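Local coordinates for protein alpha-rhamnosidase (Dictyoglomus thermophilum, PDB 6I60) that probably hydrolyses terminal non-reducing alpha-L-rhamnose residues of alpha-L-rhamnosides, as a multidomain bacterial glycoside hydrolase, at residues Phe668-Tyr678 against Leu732-Val741. Numbering follows the deposited sequence.
Sequences FNKKFLKEKAY and LVPEDKVQDV
Asn-669, in the last turn of helix 651-672, meets the carbonyl of Leu-732 through its carboxamide. From CB, with CG set anti to the carbonyl carbon (chi1 -80°), the side chain runs toward the 732-741 segment. CG has Leu-732 O as its nearest partner, at 3.3 Å. ND2 donates to Leu-732 O at 2.6 Å with an N-H...O angle of 161°, the acceptor lying almost in the amide plane, and also packs on Pro-734 CD at 3.8 Å. OD1 lies 3.2 Å from Leu-732 O without bonding to it; its partner is the Tyr-678 hydroxyl (OH to OD1, 2.9 Å). The carbonyl of Leu-732 can only accept, which favours the amide flip with ND2 toward it; the Tyr-678 bond is consistent with that. An alanine at this position would remove both bonds, and would probably leave the Leu-732 carbonyl without this donor and the Tyr-678 hydroxyl without its acceptor.

Apolar contacts flank this polar core. Leu-732 CD1 sits over one face of the Phe-668 ring, 3.9 Å from the centroid and 20° off the normal, a CH-pi contact; Phe-672 lies against the opposite face. Leu-673 CD2 meets Pro-734 CG tip to tip at 3.7 Å. The Tyr-678 ring receives Val-741 CG1 at its edge, CE1 to CG1 being 3.9 Å. Nearer the surface, Lys-737, the N-cap residue of helix 738-750, gives only a weak NZ bond to Glu-675 O.

The contact thus joins the helix end and the 673-678 hairpin to the loop 732-737 and the first turn of helix 738-750, within the six-hairpin glycosidase domain. Its chemistry implies a mixed interface: apolar packing around the Asn-669 amide, and a polar, more exposed side formed by Glu-675, Lys-676, Lys-737 and Asp-740. The carboxamide, bridging a backbone carbonyl and a tyrosine hydroxyl, probably sets the relative placement of the two segments.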
loop_
_atom_site.group_PDB
_atom_site.type_symbol
_atom_site.label_atom_id
_atom_site.label_comp_id
_atom_site.label_asym_id
_atom_site.label_seq_id
_atom_site.Cartn_x
_atom_site.Cartn_y
_atom_site.Cartn_z
ATOM N N PHE A 668 8.468 -20.508 25.877
ATOM C CA PHE A 668 7.571 -21.005 24.837
ATOM C C PHE A 668 7.612 -22.524 24.760
ATOM O O PHE A 668 6.572 -23.177 24.617
ATOM C CB PHE A 668 7.954 -20.381 23.493
ATOM C CG PHE A 668 7.078 -20.784 22.345
ATOM C CD1 PHE A 668 7.427 -21.851 21.533
ATOM C CD2 PHE A 668 5.929 -20.070 22.051
ATOM C CE1 PHE A 668 6.631 -22.216 20.466
ATOM C CE2 PHE A 668 5.130 -20.430 20.983
ATOM C CZ PHE A 668 5.483 -21.507 20.189
ATOM N N ASN A 669 8.810 -23.107 24.861
ATOM C CA ASN A 669 8.955 -24.555 24.757
ATOM C C ASN A 669 8.494 -25.270 26.018
ATOM O O ASN A 669 7.963 -26.383 25.934
ATOM C CB ASN A 669 10.408 -24.915 24.452
ATOM C CG ASN A 669 10.753 -24.750 22.986
ATOM O OD1 ASN A 669 9.922 -24.997 22.111
ATOM N ND2 ASN A 669 11.982 -24.329 22.708
ATOM N N LYS A 670 8.684 -24.656 27.187
ATOM C CA LYS A 670 8.270 -25.299 28.428
ATOM C C LYS A 670 6.756 -25.460 28.503
ATOM O O LYS A 670 6.266 -26.400 29.140
ATOM C CB LYS A 670 8.780 -24.500 29.627
ATOM C CG LYS A 670 10.209 -24.823 30.028
ATOM C CD LYS A 670 10.518 -24.300 31.424
ATOM C CE LYS A 670 11.597 -23.228 31.391
ATOM N NZ LYS A 670 11.862 -22.662 32.743
ATOM N N LYS A 671 6.002 -24.568 27.858
ATOM C CA LYS A 671 4.548 -24.593 27.937
ATOM C C LYS A 671 3.881 -25.283 26.755
ATOM O O LYS A 671 2.734 -25.724 26.885
ATOM C CB LYS A 671 3.998 -23.164 28.052
ATOM C CG LYS A 671 2.579 -23.076 28.608
ATOM C CD LYS A 671 2.293 -21.703 29.203
ATOM C CE LYS A 671 1.905 -21.796 30.676
ATOM N NZ LYS A 671 1.698 -20.454 31.298
ATOM N N PHE A 672 4.560 -25.396 25.614
ATOM C CA PHE A 672 3.921 -25.874 24.395
ATOM C C PHE A 672 4.565 -27.111 23.786
ATOM O O PHE A 672 3.863 -27.883 23.129
ATOM C CB PHE A 672 3.893 -24.758 23.339
ATOM C CG PHE A 672 3.115 -23.544 23.764
ATOM C CD1 PHE A 672 1.886 -23.676 24.388
ATOM C CD2 PHE A 672 3.614 -22.272 23.541
ATOM C CE1 PHE A 672 1.169 -22.561 24.781
ATOM C CE2 PHE A 672 2.901 -21.154 23.931
ATOM C CZ PHE A 672 1.678 -21.299 24.551
ATOM N N LEU A 673 5.863 -27.324 23.974
ATOM C CA LEU A 673 6.513 -28.501 23.407
ATOM C C LEU A 673 6.081 -29.748 24.171
ATOM O O LEU A 673 6.294 -29.846 25.384
ATOM C CB LEU A 673 8.030 -28.341 23.446
ATOM C CG LEU A 673 8.835 -29.429 22.733
ATOM C CD1 LEU A 673 8.598 -29.377 21.232
ATOM C CD2 LEU A 673 10.312 -29.291 23.052
ATOM N N LYS A 674 5.473 -30.706 23.458
ATOM C CA LYS A 674 4.921 -31.925 24.057
ATOM C C LYS A 674 5.532 -33.136 23.353
ATOM O O LYS A 674 4.926 -33.707 22.443
ATOM C CB LYS A 674 3.392 -31.936 23.973
ATOM C CG LYS A 674 2.713 -30.783 24.690
ATOM C CD LYS A 674 3.060 -30.767 26.166
ATOM C CE LYS A 674 2.696 -29.434 26.802
ATOM N NZ LYS A 674 3.612 -29.085 27.925
ATOM N N GLU A 675 6.738 -33.515 23.778
ATOM C CA GLU A 675 7.376 -34.763 23.364
ATOM C C GLU A 675 7.620 -34.844 21.861
ATOM O O GLU A 675 8.771 -34.919 21.421
ATOM C CB GLU A 675 6.540 -35.962 23.817
ATOM C CG GLU A 675 7.123 -37.307 23.412
ATOM C CD GLU A 675 6.618 -38.447 24.274
ATOM O OE1 GLU A 675 6.756 -39.617 23.855
ATOM O OE2 GLU A 675 6.084 -38.175 25.369
ATOM N N LYS A 676 6.550 -34.849 21.063
ATOM C CA LYS A 676 6.672 -35.009 19.622
ATOM C C LYS A 676 6.039 -33.887 18.810
ATOM O O LYS A 676 6.235 -33.851 17.590
ATOM C CB LYS A 676 6.060 -36.348 19.179
ATOM C CG LYS A 676 7.082 -37.457 18.979
ATOM C CD LYS A 676 6.408 -38.789 18.689
ATOM C CE LYS A 676 7.376 -39.768 18.042
ATOM N NZ LYS A 676 6.683 -40.695 17.103
ATOM N N ALA A 677 5.298 -32.977 19.435
ATOM C CA ALA A 677 4.667 -31.878 18.718
ATOM C C ALA A 677 4.328 -30.781 19.717
ATOM O O ALA A 677 4.626 -30.888 20.911
ATOM C CB ALA A 677 3.424 -32.351 17.959
ATOM N N TYR A 678 3.703 -29.719 19.217
ATOM C CA TYR A 678 3.255 -28.605 20.040
ATOM C C TYR A 678 1.751 -28.700 20.259
ATOM O O TYR A 678 1.007 -29.098 19.357
ATOM C CB TYR A 678 3.607 -27.264 19.389
ATOM C CG TYR A 678 5.081 -26.920 19.430
ATOM C CD1 TYR A 678 5.989 -27.562 18.598
ATOM C CD2 TYR A 678 5.564 -25.949 20.300
ATOM C CE1 TYR A 678 7.337 -27.253 18.632
ATOM C CE2 TYR A 678 6.911 -25.632 20.342
ATOM C CZ TYR A 678 7.792 -26.286 19.505
ATOM O OH TYR A 678 9.133 -25.976 19.542
ATOM N N LEU A 732 12.131 -22.111 17.028
ATOM C CA LEU A 732 12.060 -22.290 18.471
ATOM C C LEU A 732 12.127 -23.753 18.885
ATOM O O LEU A 732 12.203 -24.038 20.085
ATOM C CB LEU A 732 10.771 -21.669 19.018
ATOM C CG LEU A 732 10.447 -20.257 18.535
ATOM C CD1 LEU A 732 8.995 -19.905 18.824
ATOM C CD2 LEU A 732 11.383 -19.267 19.196
ATOM N N VAL A 733 12.099 -24.673 17.931
ATOM C CA VAL A 733 12.111 -26.103 18.245
ATOM C C VAL A 733 13.526 -26.507 18.648
ATOM O O VAL A 733 14.488 -26.133 17.957
ATOM C CB VAL A 733 11.629 -26.919 17.048
ATOM C CG1 VAL A 733 11.271 -28.333 17.479
ATOM C CG2 VAL A 733 10.440 -26.237 16.379
ATOM N N PRO A 734 13.697 -27.239 19.749
ATOM C CA PRO A 734 15.026 -27.761 20.082
ATOM C C PRO A 734 15.548 -28.667 18.978
ATOM O O PRO A 734 14.788 -29.365 18.304
ATOM C CB PRO A 734 14.788 -28.538 21.382
ATOM C CG PRO A 734 13.559 -27.921 21.969
ATOM C CD PRO A 734 12.706 -27.528 20.800
ATOM N N GLU A 735 16.871 -28.647 18.802
ATOM C CA GLU A 735 17.500 -29.386 17.709
ATOM C C GLU A 735 17.225 -30.882 17.797
ATOM O O GLU A 735 17.197 -31.567 16.768
ATOM C CB GLU A 735 19.006 -29.120 17.707
ATOM C CG GLU A 735 19.647 -29.146 19.095
ATOM C CD GLU A 735 19.591 -27.800 19.806
ATOM O OE1 GLU A 735 18.587 -27.073 19.644
ATOM O OE2 GLU A 735 20.553 -27.471 20.534
ATOM N N ASP A 736 17.022 -31.407 19.004
ATOM C CA ASP A 736 16.712 -32.818 19.188
ATOM C C ASP A 736 15.252 -33.149 18.907
ATOM O O ASP A 736 14.848 -34.302 19.094
ATOM C CB ASP A 736 17.072 -33.254 20.613
ATOM C CG ASP A 736 16.475 -32.342 21.674
ATOM O OD1 ASP A 736 15.438 -32.713 22.267
ATOM O OD2 ASP A 736 17.044 -31.257 21.918
ATOM N N LYS A 737 14.454 -32.175 18.463
ATOM C CA LYS A 737 13.032 -32.384 18.242
ATOM C C LYS A 737 12.534 -31.865 16.900
ATOM O O LYS A 737 11.351 -32.045 16.592
ATOM C CB LYS A 737 12.213 -31.723 19.364
ATOM C CG LYS A 737 12.490 -32.277 20.753
ATOM C CD LYS A 737 11.472 -33.340 21.134
ATOM C CE LYS A 737 11.923 -34.139 22.346
ATOM N NZ LYS A 737 11.054 -33.891 23.529
ATOM N N VAL A 738 13.394 -31.235 16.095
ATOM C CA VAL A 738 12.934 -30.636 14.844
ATOM C C VAL A 738 12.449 -31.707 13.877
ATOM O O VAL A 738 11.420 -31.539 13.212
ATOM C CB VAL A 738 14.047 -29.772 14.223
ATOM C CG1 VAL A 738 13.566 -29.135 12.928
ATOM C CG2 VAL A 738 14.495 -28.705 15.202
ATOM N N GLN A 739 13.171 -32.827 13.786
ATOM C CA GLN A 739 12.788 -33.874 12.844
ATOM C C GLN A 739 11.446 -34.495 13.205
ATOM O O GLN A 739 10.701 -34.921 12.316
ATOM C CB GLN A 739 13.871 -34.953 12.786
ATOM C CG GLN A 739 14.977 -34.671 11.783
ATOM C CD GLN A 739 14.458 -34.035 10.509
ATOM O OE1 GLN A 739 14.692 -32.854 10.252
ATOM N NE2 GLN A 739 13.746 -34.817 9.705
ATOM N N ASP A 740 11.115 -34.548 14.495
ATOM C CA ASP A 740 9.853 -35.151 14.908
ATOM C C ASP A 740 8.701 -34.158 14.818
ATOM O O ASP A 740 7.584 -34.532 14.441
ATOM C CB ASP A 740 9.982 -35.705 16.325
ATOM C CG ASP A 740 11.232 -36.548 16.505
ATOM O OD1 ASP A 740 11.132 -37.791 16.405
ATOM O OD2 ASP A 740 12.316 -35.967 16.740
ATOM N N VAL A 741 8.951 -32.892 15.155
ATOM C CA VAL A 741 7.907 -31.878 15.050
ATOM C C VAL A 741 7.570 -31.609 13.588
ATOM O O VAL A 741 6.395 -31.481 13.220
ATOM C CB VAL A 741 8.342 -30.595 15.781
ATOM C CG1 VAL A 741 7.410 -29.440 15.444
ATOM C CG2 VAL A 741 8.384 -30.835 17.282
#